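Local coordinates for protein short chain dehydrogenase (Salmonella typhi, PDB 3G1T) that probably catalyses NAD(P)-dependent oxidation or reduction of a substrate not yet identified, as a member of the short-chain dehydrogenase family with a Rossmann fold, at residues 20-25 with 41-46. Residues are numbered along the deposited sequence; the frame is centred on the assembly and turned at random.
Sequences TGASDG and VILLGR
Ala22 and Leu44 are joined by a main-chain hydrogen bond at the glycine-rich turn of a Rossmann fold, where the loop Thr20-Gly25, leading from strand 16-19 into helix 25-36, leans on the end of the neighbouring parallel strand. Thr20, Gly21 and Gly25 open the TGxxxGxG signature of classical short-chain dehydrogenases, a turn that in relatives wraps the dinucleotide cofactor. Ala22 N reaches Leu44 O at 3.1 Å, with an almost straight N-H...O angle of 172° and the donor tilted 28° from the carbonyl plane. The same oxygen receives a CA-H...O contact from Thr20 CA at 3.5 Å, so the loop curls around one carbonyl. Gly21 makes this curl with a positive phi, a conformation that suits glycine.

Side chains pack on the two faces of the strand. The small methyl of Ala22 fits against Leu43, its CB 4.0 Å from Leu43 CB and equally close to Leu43 CD2. Leu43 CG lies anti to its carbonyl carbon, and the rest of this branched side chain fills the layer between the sheet and helices 25-36 and 48-62, touching Ala31, Leu51 and Ala55. Gly45, at the end of the strand, suits its place because a CB there would point toward the loop and come tight against Ser23 OG.

The side chains of Thr20 and Leu44 run alongside each other in a common direction. With chi1 at 75°, the threonine sets OG1 between its backbone N and carbonyl carbon, where it accepts a hydrogen bond from Ala102 N, while Thr20 O accepts from Asn101 ND2. The buried residue thus divides its branches: hydroxyl to the adjoining loop, methyl to the leucine, with Thr20 CG2 4.1 Å from Leu44 CD2.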
ATOM      1  N   THR A  20     -13.434 -14.868  -4.215  1.00 16.93           N
ATOM      2  CA  THR A  20     -12.314 -14.858  -5.162  1.00 16.99           C
ATOM      3  C   THR A  20     -11.224 -15.851  -4.673  1.00 18.93           C
ATOM      4  O   THR A  20     -11.257 -16.310  -3.548  1.00 19.15           O
ATOM      5  CB  THR A  20     -11.693 -13.463  -5.456  1.00 18.52           C
ATOM      6  OG1 THR A  20     -10.892 -13.015  -4.353  1.00 20.16           O
ATOM      7  CG2 THR A  20     -12.773 -12.407  -5.868  1.00 21.13           C
ATOM      8  N   GLY A  21     -10.307 -16.202  -5.560  1.00 18.84           N
ATOM      9  CA  GLY A  21      -9.283 -17.225  -5.188  1.00 20.38           C
ATOM     10  C   GLY A  21      -9.962 -18.553  -4.837  1.00 21.23           C
ATOM     11  O   GLY A  21      -9.512 -19.261  -3.943  1.00 21.09           O
ATOM     12  N   ALA A  22     -11.085 -18.874  -5.498  1.00 19.50           N
ATOM     13  CA  ALA A  22     -11.915 -19.992  -5.020  1.00 19.09           C
ATOM     14  C   ALA A  22     -11.437 -21.387  -5.422  1.00 20.82           C
ATOM     15  O   ALA A  22     -12.086 -22.361  -5.045  1.00 19.96           O
ATOM     16  CB  ALA A  22     -13.386 -19.835  -5.425  1.00 17.13           C
ATOM     17  N   SER A  23     -10.346 -21.461  -6.195  1.00 22.82           N
ATOM     18  CA  SER A  23      -9.907 -22.712  -6.780  1.00 24.39           C
ATOM     19  C   SER A  23      -9.292 -23.681  -5.795  1.00 24.83           C
ATOM     20  O   SER A  23      -9.353 -24.881  -6.009  1.00 24.08           O
ATOM     21  CB  SER A  23      -8.855 -22.440  -7.871  1.00 25.22           C
ATOM     22  OG  SER A  23      -9.529 -22.080  -9.045  1.00 34.85           O
ATOM     23  N   ASP A  24      -8.653 -23.167  -4.762  1.00 26.26           N
ATOM     24  CA  ASP A  24      -8.034 -24.011  -3.762  1.00 27.02           C
ATOM     25  C   ASP A  24      -7.853 -23.233  -2.474  1.00 24.33           C
ATOM     26  O   ASP A  24      -8.287 -22.064  -2.357  1.00 25.45           O
ATOM     27  CB  ASP A  24      -6.667 -24.548  -4.258  1.00 31.40           C
ATOM     28  CG  ASP A  24      -5.759 -23.457  -4.758  1.00 38.21           C
ATOM     29  OD1 ASP A  24      -5.716 -22.352  -4.171  1.00 33.82           O
ATOM     30  OD2 ASP A  24      -5.053 -23.717  -5.757  1.00 36.32           O
ATOM     31  N   GLY A  25      -7.291 -23.895  -1.479  1.00 23.28           N
ATOM     32  CA  GLY A  25      -6.905 -23.241  -0.246  1.00 22.11           C
ATOM     33  C   GLY A  25      -8.082 -22.624   0.507  1.00 19.95           C
ATOM     34  O   GLY A  25      -9.151 -23.196   0.550  1.00 19.72           O
ATOM     35  N   VAL A  41     -23.369 -19.215  -3.739  1.00 16.96           N
ATOM     36  CA  VAL A  41     -21.956 -18.815  -3.832  1.00 16.63           C
ATOM     37  C   VAL A  41     -21.672 -18.625  -5.315  1.00 17.69           C
ATOM     38  O   VAL A  41     -22.250 -19.317  -6.147  1.00 18.43           O
ATOM     39  CB  VAL A  41     -21.044 -19.908  -3.168  1.00 17.30           C
ATOM     40  CG1 VAL A  41     -19.581 -19.619  -3.459  1.00 24.60           C
ATOM     41  CG2 VAL A  41     -21.287 -19.967  -1.646  1.00 24.57           C
ATOM     42  N   ILE A  42     -20.852 -17.634  -5.618  1.00 16.72           N
ATOM     43  CA  ILE A  42     -20.336 -17.335  -6.938  1.00 17.81           C
ATOM     44  C   ILE A  42     -18.830 -17.411  -6.767  1.00 18.56           C
ATOM     45  O   ILE A  42     -18.210 -16.760  -5.882  1.00 16.20           O
ATOM     46  CB  ILE A  42     -20.728 -15.926  -7.402  1.00 19.70           C
ATOM     47  CG1 ILE A  42     -22.261 -15.769  -7.440  1.00 18.26           C
ATOM     48  CG2 ILE A  42     -20.328 -15.723  -8.856  1.00 17.53           C
ATOM     49  CD1 ILE A  42     -22.608 -14.252  -7.471  1.00 18.97           C
ATOM     50  N   LEU A  43     -18.210 -18.198  -7.661  1.00 18.89           N
ATOM     51  CA  LEU A  43     -16.770 -18.452  -7.577  1.00 21.26           C
ATOM     52  C   LEU A  43     -16.042 -17.620  -8.593  1.00 19.99           C
ATOM     53  O   LEU A  43     -16.499 -17.525  -9.712  1.00 19.70           O
ATOM     54  CB  LEU A  43     -16.423 -19.902  -7.968  1.00 22.29           C
ATOM     55  CG  LEU A  43     -17.293 -20.970  -7.327  1.00 23.32           C
ATOM     56  CD1 LEU A  43     -16.879 -22.388  -7.773  1.00 23.03           C
ATOM     57  CD2 LEU A  43     -17.204 -20.886  -5.865  1.00 22.30           C
ATOM     58  N   LEU A  44     -14.918 -17.023  -8.202  1.00 19.38           N
ATOM     59  CA  LEU A  44     -14.024 -16.405  -9.154  1.00 20.39           C
ATOM     60  C   LEU A  44     -12.598 -16.908  -8.993  1.00 21.44           C
ATOM     61  O   LEU A  44     -12.060 -17.063  -7.856  1.00 21.49           O
ATOM     62  CB  LEU A  44     -14.075 -14.893  -9.052  1.00 20.74           C
ATOM     63  CG  LEU A  44     -13.437 -13.976 -10.085  1.00 26.77           C
ATOM     64  CD1 LEU A  44     -14.275 -12.754 -10.043  1.00 24.62           C
ATOM     65  CD2 LEU A  44     -11.959 -13.651  -9.682  1.00 23.55           C
ATOM     66  N   GLY A  45     -11.977 -17.146 -10.138  1.00 21.34           N
ATOM     67  CA  GLY A  45     -10.592 -17.622 -10.162  1.00 24.74           C
ATOM     68  C   GLY A  45      -9.952 -17.541 -11.528  1.00 29.58           C
ATOM     69  O   GLY A  45     -10.534 -16.990 -12.471  1.00 29.43           O
ATOM     70  N   ARG A  46      -8.701 -18.019 -11.564  1.00 34.53           N
ATOM     71  CA  ARG A  46      -7.813 -18.023 -12.761  1.00 39.25           C
ATOM     72  C   ARG A  46      -8.172 -19.156 -13.720  1.00 40.84           C
ATOM     73  O   ARG A  46      -8.523 -18.906 -14.883  1.00 41.71           O
ATOM     74  CB  ARG A  46      -6.367 -18.208 -12.325  1.00 41.00           C
ATOM     75  CG  ARG A  46      -5.507 -16.989 -12.351  1.00 59.39           C
ATOM     76  CD  ARG A  46      -4.543 -17.084 -11.184  1.00 43.52           C
ATOM     77  NE  ARG A  46      -3.691 -15.898 -11.050  1.00 59.94           N
ATOM     78  CZ  ARG A  46      -4.049 -14.706 -10.541  1.00 45.82           C
ATOM     79  NH1 ARG A  46      -5.294 -14.457 -10.098  1.00 58.95           N
ATOM     80  NH2 ARG A  46      -3.129 -13.740 -10.488  1.00 59.25           N
TER